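Tailspike protein (Siphovirus 9NA, PDB 3RIQ) probably binds Salmonella lipopolysaccharide as the trimeric receptor-recognition protein of the phage tail and cleaves its O-antigen as an endorhamnosidase. Local coordinates at residues Asn41-Gly45 with Phe63-Leu69; Asn100-Val104 with Ile273-Tyr277; Asn262-Asp268 with Thr308-Asn314; Glu526-Leu530 with Val539-Leu543. All coordinates share one frame. Residues are numbered along the deposited sequence.

Contact 1: Asn41-Gly45 with Phe63-Leu69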
loop_
_atom_site.group_PDB
_atom_site.type_symbol
_atom_site.label_atom_id
_atom_site.label_comp_id
_atom_site.label_asym_id
_atom_site.label_seq_id
_atom_site.Cartn_x
_atom_site.Cartn_y
_atom_site.Cartn_z
ATOM N N ASN A 41 1.214 -44.146 -9.745
ATOM C CA ASN A 41 1.950 -44.009 -10.995
ATOM C C ASN A 41 0.986 -44.026 -12.162
ATOM O O ASN A 41 0.454 -45.101 -12.542
ATOM C CB ASN A 41 2.970 -45.149 -11.088
ATOM C CG ASN A 41 4.080 -44.998 -10.090
ATOM O OD1 ASN A 41 4.154 -45.717 -9.096
ATOM N ND2 ASN A 41 4.947 -44.055 -10.343
ATOM N N PHE A 42 0.727 -42.834 -12.716
ATOM C CA PHE A 42 -0.209 -42.712 -13.851
ATOM C C PHE A 42 0.500 -42.794 -15.170
ATOM O O PHE A 42 1.725 -42.572 -15.248
ATOM C CB PHE A 42 -1.070 -41.424 -13.746
ATOM C CG PHE A 42 -0.319 -40.135 -13.994
ATOM C CD1 PHE A 42 -0.204 -39.626 -15.300
ATOM C CD2 PHE A 42 0.218 -39.414 -12.936
ATOM C CE1 PHE A 42 0.477 -38.422 -15.574
ATOM C CE2 PHE A 42 0.883 -38.190 -13.187
ATOM C CZ PHE A 42 1.016 -37.695 -14.505
ATOM N N ILE A 43 -0.275 -43.122 -16.199
ATOM C CA ILE A 43 0.267 -43.241 -17.566
ATOM C C ILE A 43 -0.183 -42.010 -18.343
ATOM O O ILE A 43 -1.291 -41.532 -18.116
ATOM C CB ILE A 43 -0.181 -44.596 -18.261
ATOM C CG1 ILE A 43 0.569 -44.785 -19.585
ATOM C CG2 ILE A 43 -1.747 -44.684 -18.426
ATOM C CD1 ILE A 43 0.436 -46.256 -20.121
ATOM N N ASP A 44 0.674 -41.499 -19.226
ATOM C CA ASP A 44 0.336 -40.329 -20.035
ATOM C C ASP A 44 -0.965 -40.550 -20.817
ATOM O O ASP A 44 -1.079 -41.517 -21.602
ATOM C CB ASP A 44 1.471 -40.096 -21.019
ATOM C CG ASP A 44 1.242 -38.874 -21.907
ATOM O OD1 ASP A 44 0.522 -37.922 -21.486
ATOM O OD2 ASP A 44 1.762 -38.900 -23.057
ATOM N N GLY A 45 -1.959 -39.685 -20.574
ATOM C CA GLY A 45 -3.232 -39.782 -21.247
ATOM C C GLY A 45 -4.293 -40.507 -20.444
ATOM O O GLY A 45 -5.435 -40.618 -20.894
ATOM N N PHE A 63 0.752 -38.030 -7.129
ATOM C CA PHE A 63 0.511 -38.541 -8.484
ATOM C C PHE A 63 1.802 -38.409 -9.304
ATOM O O PHE A 63 2.274 -37.279 -9.542
ATOM C CB PHE A 63 -0.607 -37.762 -9.159
ATOM C CG PHE A 63 -1.912 -37.795 -8.401
ATOM C CD1 PHE A 63 -2.574 -39.025 -8.148
ATOM C CD2 PHE A 63 -2.467 -36.620 -7.909
ATOM C CE1 PHE A 63 -3.815 -39.060 -7.448
ATOM C CE2 PHE A 63 -3.689 -36.642 -7.181
ATOM C CZ PHE A 63 -4.367 -37.867 -6.962
ATOM N N ILE A 64 2.351 -39.543 -9.748
ATOM C CA ILE A 64 3.662 -39.586 -10.379
ATOM C C ILE A 64 3.555 -40.035 -11.822
ATOM O O ILE A 64 2.971 -41.083 -12.091
ATOM C CB ILE A 64 4.599 -40.564 -9.621
ATOM C CG1 ILE A 64 4.736 -40.171 -8.150
ATOM C CG2 ILE A 64 5.993 -40.677 -10.323
ATOM C CD1 ILE A 64 5.357 -41.279 -7.262
ATOM N N GLY A 65 4.080 -39.260 -12.770
ATOM C CA GLY A 65 4.009 -39.669 -14.173
ATOM C C GLY A 65 4.733 -38.685 -15.050
ATOM O O GLY A 65 5.050 -37.589 -14.611
ATOM N N ASP A 66 4.965 -39.088 -16.302
ATOM C CA ASP A 66 5.381 -38.169 -17.357
ATOM C C ASP A 66 4.196 -37.975 -18.287
ATOM O O ASP A 66 3.685 -38.953 -18.852
ATOM C CB ASP A 66 6.515 -38.787 -18.175
ATOM C CG ASP A 66 7.775 -38.978 -17.385
ATOM O OD1 ASP A 66 8.068 -38.183 -16.469
ATOM O OD2 ASP A 66 8.483 -39.947 -17.704
ATOM N N GLY A 67 3.746 -36.746 -18.465
ATOM C CA GLY A 67 2.592 -36.469 -19.305
ATOM C C GLY A 67 1.369 -36.041 -18.481
ATOM O O GLY A 67 1.495 -35.460 -17.399
ATOM N N VAL A 68 0.180 -36.334 -19.014
ATOM C CA VAL A 68 -1.059 -35.787 -18.480
ATOM C C VAL A 68 -1.933 -36.837 -17.785
ATOM O O VAL A 68 -2.104 -37.957 -18.288
ATOM C CB VAL A 68 -1.873 -35.060 -19.612
ATOM C CG1 VAL A 68 -2.400 -36.037 -20.661
ATOM C CG2 VAL A 68 -3.057 -34.303 -19.030
ATOM N N LEU A 69 -2.503 -36.450 -16.649
ATOM C CA LEU A 69 -3.557 -37.239 -15.972
ATOM C C LEU A 69 -4.854 -36.401 -16.080
ATOM O O LEU A 69 -4.929 -35.284 -15.539
ATOM C CB LEU A 69 -3.149 -37.471 -14.507
ATOM C CG LEU A 69 -4.190 -38.135 -13.580
ATOM C CD1 LEU A 69 -4.625 -39.533 -14.129
ATOM C CD2 LEU A 69 -3.575 -38.301 -12.183
HETATM O O HOH W 1 3.981 -41.836 -16.783
HETATM O O HOH W 2 4.204 -43.282 -13.716
#
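Backbone hydrogen bonds tie the two segments at both ends. Phe42 N donates to Ile64 O at 2.9 Å, next to the parallel bridge of Asn41 with Ile64. Gly45 N donates to Val68 O, also at 2.9 Å. Between these points two waters replace direct pairing. One links Phe42 O (2.8 Å) to Asp66 N (3.0 Å). The other donates to Phe42 O and Ile64 O, both at 3.0 Å.

One side chain joins the polar set: Asp44 OD1 accepts from Val68 N at 3.0 Å. Asp66 points away and bonds Thr89 instead.

The apolar part centres on Phe42, which is buried. Gly65 CA lies over one face of its ring, 3.7 Å from the centroid. Leu69 CB lies over the opposite face at 3.8 Å. Both are CH-pi contacts. The Phe42 side chain also touches Met85 of strand 79-87 and Ala146 of strand 146-151. Glycines make the close approach possible: a CB on Gly65 would clash with Phe42 CZ, and one on Gly67 with Asp44 OD1.

This is the corner between two faces of the right-handed parallel beta-helix, where successive coils stack. The ring fills the inside of the turn, while water and the Asp44 carboxylate satisfy backbone groups that the bend takes out of regular strand pairing.

Contact 2: Asn100-Val104 with Ile273-Tyr277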
loop_
_atom_site.group_PDB
_atom_site.type_symbol
_atom_site.label_atom_id
_atom_site.label_comp_id
_atom_site.label_asym_id
_atom_site.label_seq_id
_atom_site.Cartn_x
_atom_site.Cartn_y
_atom_site.Cartn_z
ATOM N N ASN A 100 25.938 -16.703 -6.002
ATOM C CA ASN A 100 25.433 -15.561 -5.218
ATOM C C ASN A 100 23.966 -15.290 -5.513
ATOM O O ASN A 100 23.414 -14.327 -4.999
ATOM C CB ASN A 100 26.227 -14.280 -5.520
ATOM C CG ASN A 100 27.703 -14.381 -5.126
ATOM O OD1 ASN A 100 28.584 -13.984 -5.900
ATOM N ND2 ASN A 100 27.981 -14.927 -3.934
ATOM N N GLY A 101 23.349 -16.109 -6.361
ATOM C CA GLY A 101 21.959 -15.875 -6.756
ATOM C C GLY A 101 21.781 -14.760 -7.790
ATOM O O GLY A 101 20.652 -14.213 -7.944
ATOM N N ASN A 102 22.863 -14.418 -8.504
ATOM C CA ASN A 102 22.785 -13.418 -9.593
ATOM C C ASN A 102 22.666 -14.051 -10.979
ATOM O O ASN A 102 23.099 -15.196 -11.187
ATOM C CB ASN A 102 24.025 -12.507 -9.585
ATOM C CG ASN A 102 24.040 -11.551 -8.409
ATOM O OD1 ASN A 102 25.073 -11.382 -7.734
ATOM N ND2 ASN A 102 22.905 -10.913 -8.150
ATOM N N TRP A 103 22.088 -13.314 -11.925
ATOM C CA TRP A 103 21.947 -13.818 -13.297
ATOM C C TRP A 103 23.289 -14.200 -13.894
ATOM O O TRP A 103 24.298 -13.466 -13.740
ATOM C CB TRP A 103 21.318 -12.767 -14.209
ATOM C CG TRP A 103 19.861 -12.510 -13.944
ATOM C CD1 TRP A 103 19.313 -11.443 -13.249
ATOM C CD2 TRP A 103 18.755 -13.321 -14.360
ATOM N NE1 TRP A 103 17.934 -11.542 -13.234
ATOM C CE2 TRP A 103 17.563 -12.684 -13.896
ATOM C CE3 TRP A 103 18.645 -14.517 -15.080
ATOM C CZ2 TRP A 103 16.275 -13.222 -14.122
ATOM C CZ3 TRP A 103 17.372 -15.036 -15.320
ATOM C CH2 TRP A 103 16.202 -14.382 -14.851
ATOM N N VAL A 104 23.272 -15.323 -14.609
ATOM C CA VAL A 104 24.351 -15.751 -15.500
ATOM C C VAL A 104 23.826 -15.578 -16.926
ATOM O O VAL A 104 22.770 -16.119 -17.272
ATOM C CB VAL A 104 24.741 -17.233 -15.273
ATOM C CG1 VAL A 104 25.760 -17.709 -16.346
ATOM C CG2 VAL A 104 25.293 -17.428 -13.844
ATOM N N ILE A 273 10.025 -12.513 -8.320
ATOM C CA ILE A 273 11.480 -12.489 -8.130
ATOM C C ILE A 273 12.192 -13.188 -9.286
ATOM O O ILE A 273 12.013 -14.385 -9.473
ATOM C CB ILE A 273 11.843 -13.218 -6.807
ATOM C CG1 ILE A 273 11.214 -12.478 -5.588
ATOM C CG2 ILE A 273 13.391 -13.362 -6.675
ATOM C CD1 ILE A 273 11.238 -13.274 -4.226
ATOM N N GLN A 274 13.002 -12.448 -10.054
ATOM C CA GLN A 274 13.890 -13.022 -11.085
ATOM C C GLN A 274 13.186 -13.913 -12.106
ATOM O O GLN A 274 13.703 -14.974 -12.466
ATOM C CB GLN A 274 15.072 -13.748 -10.449
ATOM C CG GLN A 274 15.992 -12.778 -9.699
ATOM C CD GLN A 274 17.159 -13.503 -9.046
ATOM O OE1 GLN A 274 16.990 -14.560 -8.390
ATOM N NE2 GLN A 274 18.352 -12.956 -9.220
ATOM N N CYS A 275 12.021 -13.492 -12.605
ATOM C CA CYS A 275 11.471 -14.195 -13.801
ATOM C C CYS A 275 12.313 -13.818 -15.034
ATOM O O CYS A 275 13.028 -12.802 -15.026
ATOM C CB CYS A 275 9.995 -13.878 -14.026
ATOM S SG CYS A 275 9.646 -12.117 -14.347
ATOM N N TYR A 276 12.272 -14.658 -16.063
ATOM C CA TYR A 276 13.110 -14.405 -17.234
ATOM C C TYR A 276 12.482 -13.415 -18.208
ATOM O O TYR A 276 13.210 -12.709 -18.932
ATOM C CB TYR A 276 13.476 -15.716 -17.928
ATOM C CG TYR A 276 14.595 -15.594 -18.932
ATOM C CD1 TYR A 276 15.866 -15.088 -18.567
ATOM C CD2 TYR A 276 14.417 -16.029 -20.242
ATOM C CE1 TYR A 276 16.928 -15.018 -19.508
ATOM C CE2 TYR A 276 15.453 -15.985 -21.164
ATOM C CZ TYR A 276 16.711 -15.450 -20.795
ATOM O OH TYR A 276 17.757 -15.389 -21.722
ATOM N N TYR A 277 11.139 -13.333 -18.220
ATOM C CA TYR A 277 10.497 -12.260 -18.956
ATOM C C TYR A 277 9.974 -11.181 -17.986
ATOM O O TYR A 277 10.782 -10.635 -17.210
ATOM C CB TYR A 277 9.500 -12.815 -19.975
ATOM C CG TYR A 277 10.237 -13.383 -21.185
ATOM C CD1 TYR A 277 10.519 -12.555 -22.285
ATOM C CD2 TYR A 277 10.737 -14.685 -21.198
ATOM C CE1 TYR A 277 11.204 -13.049 -23.405
ATOM C CE2 TYR A 277 11.422 -15.190 -22.296
ATOM C CZ TYR A 277 11.667 -14.376 -23.397
ATOM O OH TYR A 277 12.365 -14.882 -24.491
#
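This is a tertiary contact between two loops distant in sequence. Segment 100-104 belongs to the long excursion between strands 79-87 and 146-151 of the beta-helix. Segment 273-277 runs from the last residue of strand 266-273 into the loop that follows. The backbones stay apart, with Trp103 CA and Gln274 CA 8.4 Å from each other, so side chains bridge the gap. Gln274 NE2 donates to Gly101 O at 2.9 Å in a nearly straight hydrogen bond. The same amide also bonds Asp319 and Arg242. Gln274 NE2 lies over one face of the Trp103 ring system. Trp103 CZ2 comes within 3.4 Å of Cys275 O at the ring edge, and Trp103 CZ3 meets Tyr276 CD1 at 3.6 Å. The Trp103 six-membered ring and the Tyr276 ring meet obliquely, their planes at 44°. Trp103 NE1 bonds Asp319 O on the neighbouring coil. One amide and one indole thus dock the excursion onto two successive coils, joining polar bonds to aromatic packing.

Contact 3: Asn262-Asp268 with Thr308-Asn314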
loop_
_atom_site.group_PDB
_atom_site.type_symbol
_atom_site.label_atom_id
_atom_site.label_comp_id
_atom_site.label_asym_id
_atom_site.label_seq_id
_atom_site.Cartn_x
_atom_site.Cartn_y
_atom_site.Cartn_z
ATOM N N ASN A 262 -8.026 -11.711 -22.379
ATOM C CA ASN A 262 -8.625 -11.703 -21.042
ATOM C C ASN A 262 -9.066 -10.320 -20.626
ATOM O O ASN A 262 -8.442 -9.341 -21.028
ATOM C CB ASN A 262 -7.630 -12.245 -20.000
ATOM C CG ASN A 262 -7.114 -13.613 -20.367
ATOM O OD1 ASN A 262 -7.696 -14.629 -19.959
ATOM N ND2 ASN A 262 -6.012 -13.662 -21.152
ATOM N N TYR A 263 -10.095 -10.269 -19.775
ATOM C CA TYR A 263 -10.764 -9.036 -19.382
ATOM C C TYR A 263 -11.134 -9.021 -17.930
ATOM O O TYR A 263 -11.440 -10.074 -17.341
ATOM C CB TYR A 263 -12.092 -8.846 -20.180
ATOM C CG TYR A 263 -11.872 -8.531 -21.644
ATOM C CD1 TYR A 263 -11.848 -7.206 -22.100
ATOM C CD2 TYR A 263 -11.677 -9.552 -22.580
ATOM C CE1 TYR A 263 -11.610 -6.903 -23.437
ATOM C CE2 TYR A 263 -11.458 -9.262 -23.922
ATOM C CZ TYR A 263 -11.421 -7.922 -24.343
ATOM O OH TYR A 263 -11.193 -7.624 -25.644
ATOM N N ARG A 264 -11.091 -7.830 -17.334
ATOM C CA ARG A 264 -11.737 -7.619 -16.037
ATOM C C ARG A 264 -11.290 -8.550 -14.896
ATOM O O ARG A 264 -12.112 -9.117 -14.152
ATOM C CB ARG A 264 -13.278 -7.620 -16.213
ATOM C CG ARG A 264 -13.712 -6.395 -17.034
ATOM C CD ARG A 264 -15.222 -6.304 -17.227
ATOM N NE ARG A 264 -15.803 -7.400 -17.999
ATOM C CZ ARG A 264 -16.996 -7.342 -18.602
ATOM N NH1 ARG A 264 -17.753 -6.252 -18.490
ATOM N NH2 ARG A 264 -17.438 -8.379 -19.300
ATOM N N LEU A 265 -9.974 -8.754 -14.798
ATOM C CA LEU A 265 -9.409 -9.563 -13.709
ATOM C C LEU A 265 -8.806 -8.636 -12.654
ATOM O O LEU A 265 -8.593 -7.422 -12.907
ATOM C CB LEU A 265 -8.324 -10.509 -14.261
ATOM C CG LEU A 265 -8.864 -11.505 -15.309
ATOM C CD1 LEU A 265 -7.700 -12.282 -15.956
ATOM C CD2 LEU A 265 -9.862 -12.504 -14.686
ATOM N N VAL A 266 -8.520 -9.209 -11.480
ATOM C CA VAL A 266 -7.829 -8.490 -10.403
ATOM C C VAL A 266 -6.505 -9.173 -10.100
ATOM O O VAL A 266 -6.467 -10.404 -9.900
ATOM C CB VAL A 266 -8.685 -8.482 -9.104
ATOM C CG1 VAL A 266 -7.895 -7.786 -7.957
ATOM C CG2 VAL A 266 -10.026 -7.782 -9.333
ATOM N N PHE A 267 -5.426 -8.383 -10.101
ATOM C CA PHE A 267 -4.105 -8.851 -9.708
ATOM C C PHE A 267 -3.707 -7.994 -8.518
ATOM O O PHE A 267 -3.448 -6.783 -8.686
ATOM C CB PHE A 267 -3.107 -8.688 -10.867
ATOM C CG PHE A 267 -3.527 -9.427 -12.121
ATOM C CD1 PHE A 267 -3.221 -10.779 -12.270
ATOM C CD2 PHE A 267 -4.304 -8.795 -13.130
ATOM C CE1 PHE A 267 -3.617 -11.471 -13.422
ATOM C CE2 PHE A 267 -4.723 -9.505 -14.283
ATOM C CZ PHE A 267 -4.373 -10.838 -14.422
ATOM N N ASP A 268 -3.672 -8.618 -7.333
ATOM C CA ASP A 268 -3.478 -7.887 -6.073
ATOM C C ASP A 268 -2.393 -8.562 -5.230
ATOM O O ASP A 268 -2.589 -9.693 -4.781
ATOM C CB ASP A 268 -4.819 -7.833 -5.302
ATOM C CG ASP A 268 -4.688 -7.261 -3.884
ATOM O OD1 ASP A 268 -3.720 -6.529 -3.577
ATOM O OD2 ASP A 268 -5.610 -7.523 -3.067
ATOM N N THR A 308 -9.702 -3.670 -21.569
ATOM C CA THR A 308 -9.510 -4.802 -20.664
ATOM C C THR A 308 -10.011 -4.532 -19.246
ATOM O O THR A 308 -10.456 -5.472 -18.584
ATOM C CB THR A 308 -8.054 -5.277 -20.672
ATOM O OG1 THR A 308 -7.174 -4.143 -20.532
ATOM C CG2 THR A 308 -7.745 -5.970 -22.009
ATOM N N GLN A 309 -9.908 -3.282 -18.751
ATOM C CA GLN A 309 -10.470 -2.925 -17.415
ATOM C C GLN A 309 -9.960 -3.843 -16.304
ATOM O O GLN A 309 -10.719 -4.235 -15.431
ATOM C CB GLN A 309 -12.009 -2.982 -17.434
ATOM C CG GLN A 309 -12.700 -1.891 -18.288
ATOM C CD GLN A 309 -14.165 -1.708 -17.853
ATOM O OE1 GLN A 309 -14.444 -1.160 -16.766
ATOM N NE2 GLN A 309 -15.091 -2.192 -18.657
ATOM N N HIS A 310 -8.679 -4.202 -16.333
ATOM C CA HIS A 310 -8.104 -4.929 -15.212
ATOM C C HIS A 310 -7.854 -3.968 -14.050
ATOM O O HIS A 310 -7.724 -2.742 -14.228
ATOM C CB HIS A 310 -6.792 -5.602 -15.615
ATOM C CG HIS A 310 -6.936 -6.623 -16.705
ATOM N ND1 HIS A 310 -7.758 -7.728 -16.594
ATOM C CD2 HIS A 310 -6.283 -6.750 -17.887
ATOM C CE1 HIS A 310 -7.628 -8.474 -17.683
ATOM N NE2 HIS A 310 -6.745 -7.897 -18.488
ATOM N N ILE A 311 -7.777 -4.541 -12.855
ATOM C CA ILE A 311 -7.272 -3.869 -11.666
ATOM C C ILE A 311 -5.972 -4.528 -11.263
ATOM O O ILE A 311 -5.926 -5.759 -11.045
ATOM C CB ILE A 311 -8.301 -3.935 -10.505
ATOM C CG1 ILE A 311 -9.633 -3.278 -10.922
ATOM C CG2 ILE A 311 -7.707 -3.351 -9.208
ATOM C CD1 ILE A 311 -10.790 -3.412 -9.864
ATOM N N ILE A 312 -4.916 -3.721 -11.198
ATOM C CA ILE A 312 -3.588 -4.218 -10.863
ATOM C C ILE A 312 -3.100 -3.406 -9.674
ATOM O O ILE A 312 -2.947 -2.189 -9.789
ATOM C CB ILE A 312 -2.625 -4.010 -12.059
ATOM C CG1 ILE A 312 -3.100 -4.821 -13.286
ATOM C CG2 ILE A 312 -1.154 -4.409 -11.647
ATOM C CD1 ILE A 312 -2.339 -4.437 -14.606
ATOM N N ARG A 313 -2.841 -4.044 -8.539
ATOM C CA ARG A 313 -2.416 -3.266 -7.369
ATOM C C ARG A 313 -1.503 -4.029 -6.417
ATOM O O ARG A 313 -1.528 -5.283 -6.364
ATOM C CB ARG A 313 -3.605 -2.679 -6.622
ATOM C CG ARG A 313 -4.700 -3.601 -6.337
ATOM C CD ARG A 313 -6.021 -2.855 -5.882
ATOM N NE ARG A 313 -5.878 -2.208 -4.570
ATOM C CZ ARG A 313 -6.185 -2.768 -3.407
ATOM N NH1 ARG A 313 -6.665 -4.010 -3.386
ATOM N NH2 ARG A 313 -5.962 -2.104 -2.262
ATOM N N ASN A 314 -0.636 -3.277 -5.744
ATOM C CA ASN A 314 0.243 -3.826 -4.682
ATOM C C ASN A 314 1.258 -4.833 -5.223
ATOM O O ASN A 314 1.508 -5.886 -4.605
ATOM C CB ASN A 314 -0.628 -4.418 -3.559
ATOM C CG ASN A 314 -1.646 -3.403 -3.022
ATOM O OD1 ASN A 314 -1.296 -2.268 -2.744
ATOM N ND2 ASN A 314 -2.899 -3.795 -2.936
#
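Thr308 opens the second segment, and its O accepts from Arg264 N at 2.7 Å. Gln309 O follows, 3.6 Å from Arg264 CA in a CA-H...O contact. At His310 a side chain takes over from the backbone: ND1 accepts from Leu265 N at 3.0 Å, and the ring offers its face to the edge of Phe267. Regular parallel pairing starts at Ile311. Its N bonds Leu265 O (3.0 Å) and its O bonds Phe267 N (2.8 Å). Ile312 pairs with Phe267 on the opposite face from Ile311, and its CG1 lies 4.2 Å from Phe267 CD2. Arg313 N then bonds Phe267 O at 2.8 Å, while Arg313 NH1 makes a long salt bridge to Asp268 OD2 (3.7 Å). Asn269 of the third subunit bonds both of these side chains. Beyond the ladder, Asn314 ND2 donates to Asp268 OD1 at 2.9 Å. Strands 266-268 and 311-313 thus stack on successive rungs of the beta-helix, with apolar and aromatic groups on the Phe267 face and a charged pair turned to the trimer interface.

Contact 4: Glu526-Leu530 with Val539-Leu543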
loop_
_atom_site.group_PDB
_atom_site.type_symbol
_atom_site.label_atom_id
_atom_site.label_comp_id
_atom_site.label_asym_id
_atom_site.label_seq_id
_atom_site.Cartn_x
_atom_site.Cartn_y
_atom_site.Cartn_z
ATOM N N GLU A 526 28.321 56.191 -23.305
ATOM C CA GLU A 526 27.711 57.096 -22.316
ATOM C C GLU A 526 26.605 56.328 -21.574
ATOM O O GLU A 526 25.738 55.736 -22.225
ATOM C CB GLU A 526 27.094 58.330 -23.004
ATOM C CG GLU A 526 28.000 59.092 -23.977
ATOM C CD GLU A 526 27.823 58.664 -25.435
ATOM O OE1 GLU A 526 27.454 57.481 -25.718
ATOM O OE2 GLU A 526 28.064 59.534 -26.303
ATOM N N LEU A 527 26.653 56.298 -20.236
ATOM C CA LEU A 527 25.569 55.685 -19.465
ATOM C C LEU A 527 24.359 56.625 -19.411
ATOM O O LEU A 527 24.506 57.815 -19.102
ATOM C CB LEU A 527 26.026 55.314 -18.046
ATOM C CG LEU A 527 24.984 54.550 -17.196
ATOM C CD1 LEU A 527 24.722 53.132 -17.725
ATOM C CD2 LEU A 527 25.429 54.460 -15.744
ATOM N N ARG A 528 23.183 56.069 -19.720
ATOM C CA ARG A 528 21.951 56.824 -19.808
ATOM C C ARG A 528 20.814 56.042 -19.195
ATOM O O ARG A 528 20.897 54.803 -19.032
ATOM C CB ARG A 528 21.625 57.105 -21.279
ATOM C CG ARG A 528 22.587 58.093 -21.926
ATOM C CD ARG A 528 22.234 58.363 -23.366
ATOM N NE ARG A 528 23.296 59.182 -23.940
ATOM C CZ ARG A 528 23.640 59.189 -25.225
ATOM N NH1 ARG A 528 23.004 58.413 -26.101
ATOM N NH2 ARG A 528 24.641 59.967 -25.628
ATOM N N ILE A 529 19.740 56.773 -18.886
ATOM C CA ILE A 529 18.530 56.175 -18.338
ATOM C C ILE A 529 17.399 56.493 -19.287
ATOM O O ILE A 529 17.154 57.668 -19.547
ATOM C CB ILE A 529 18.187 56.768 -16.946
ATOM C CG1 ILE A 529 19.339 56.521 -15.949
ATOM C CG2 ILE A 529 16.817 56.230 -16.437
ATOM C CD1 ILE A 529 19.180 57.294 -14.628
ATOM N N LEU A 530 16.715 55.467 -19.799
ATOM C CA LEU A 530 15.424 55.688 -20.459
ATOM C C LEU A 530 14.348 55.645 -19.377
ATOM O O LEU A 530 14.266 54.669 -18.611
ATOM C CB LEU A 530 15.170 54.606 -21.507
ATOM C CG LEU A 530 13.850 54.735 -22.262
ATOM C CD1 LEU A 530 13.794 56.008 -23.150
ATOM C CD2 LEU A 530 13.627 53.503 -23.113
ATOM N N VAL A 539 11.367 60.138 -21.450
ATOM C CA VAL A 539 12.504 61.063 -21.460
ATOM C C VAL A 539 13.776 60.256 -21.215
ATOM O O VAL A 539 13.745 59.154 -20.633
ATOM C CB VAL A 539 12.388 62.204 -20.393
ATOM C CG1 VAL A 539 11.360 63.285 -20.851
ATOM C CG2 VAL A 539 12.042 61.656 -18.994
ATOM N N THR A 540 14.889 60.791 -21.696
ATOM C CA THR A 540 16.169 60.140 -21.494
ATOM C C THR A 540 17.078 61.059 -20.692
ATOM O O THR A 540 17.259 62.244 -21.052
ATOM C CB THR A 540 16.809 59.798 -22.851
ATOM O OG1 THR A 540 15.970 58.858 -23.540
ATOM C CG2 THR A 540 18.221 59.194 -22.657
ATOM N N TYR A 541 17.665 60.521 -19.631
ATOM C CA TYR A 541 18.669 61.234 -18.835
ATOM C C TYR A 541 20.057 60.766 -19.201
ATOM O O TYR A 541 20.283 59.577 -19.364
ATOM C CB TYR A 541 18.415 60.966 -17.353
ATOM C CG TYR A 541 17.175 61.638 -16.841
ATOM C CD1 TYR A 541 15.941 60.975 -16.863
ATOM C CD2 TYR A 541 17.230 62.936 -16.297
ATOM C CE1 TYR A 541 14.786 61.601 -16.424
ATOM C CE2 TYR A 541 16.083 63.561 -15.828
ATOM C CZ TYR A 541 14.864 62.885 -15.895
ATOM O OH TYR A 541 13.719 63.477 -15.425
ATOM N N SER A 542 20.977 61.715 -19.369
ATOM C CA SER A 542 22.380 61.379 -19.545
ATOM C C SER A 542 23.076 61.642 -18.218
ATOM O O SER A 542 22.751 62.601 -17.514
ATOM C CB SER A 542 22.991 62.220 -20.681
ATOM O OG SER A 542 22.485 61.782 -21.961
ATOM N N LEU A 543 23.981 60.762 -17.819
ATOM C CA LEU A 543 24.644 60.965 -16.534
ATOM C C LEU A 543 25.945 61.701 -16.739
ATOM O O LEU A 543 26.475 61.724 -17.866
ATOM C CB LEU A 543 24.853 59.645 -15.804
ATOM C CG LEU A 543 23.495 59.015 -15.474
ATOM C CD1 LEU A 543 23.627 57.626 -14.902
ATOM C CD2 LEU A 543 22.692 59.925 -14.535
ATOM O OXT LEU A 543 26.451 62.286 -15.772
#
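The strands run antiparallel as the two arms of a beta hairpin. Their axes come within 4.7 Å, at 157° between N-to-C directions. Ile529 and Tyr541 form the hydrogen-bonded pair: Ile529 N donates to Tyr541 O and Tyr541 N donates to Ile529 O, both at 2.9 Å. Arg528-Ser542 and Leu530-Thr540 are the non-hydrogen-bonded pairs beside it. Leu543 N adds a longer bond to Leu527 O at 3.3 Å.

The side chains divide by face. Arg528, Leu530, Thr540 and Ser542 share one. There Leu530 CD1 lies 3.6 Å from Thr540 OG1, and Arg528 CD lies 4.2 Å from Thr540 CG2. Within its own segment, Arg528 NH2 makes a salt bridge to Glu526 OE2 at 3.5 Å, just before the strand begins. Ile529 and Tyr541 occupy the other face, their CB atoms 4.2 Å apart. Leu543, the last residue, packs its CD1 against Leu527 CD2 at 3.7 Å.

Neighbouring subunits pack against the hairpin. Tyr541 OH bonds Leu527 N of the third subunit, and Leu527 N bonds Tyr541 OH of the second. Leu543 packs on Leu543 of the third subunit. Backbone bonds therefore hold the hairpin together, while its Ile529-Tyr541 face and terminal leucine join the C-terminal ends of the trimer.

Contacts 1 and 3 lie on the same parallel sheet, the beta-helix, with centres about 34 Å apart. Contact 1 is an early corner and contact 3 a pair of strands from successive rungs near the middle. Contact 2 adds a loop excursion to that helix. Its centre is about 26 Å from that of contact 3, and strand 266-273 reaches from one to the other. Their segments alternate along the chain, whereas contact 1 closes before either opens. Contact 4 comes last, in a separate three-stranded antiparallel sheet about 100 Å from contact 1, centre to centre. Contacts 3 and 4 both touch the third subunit, so trimer contacts occur in the beta-helix and at the far C-terminal end.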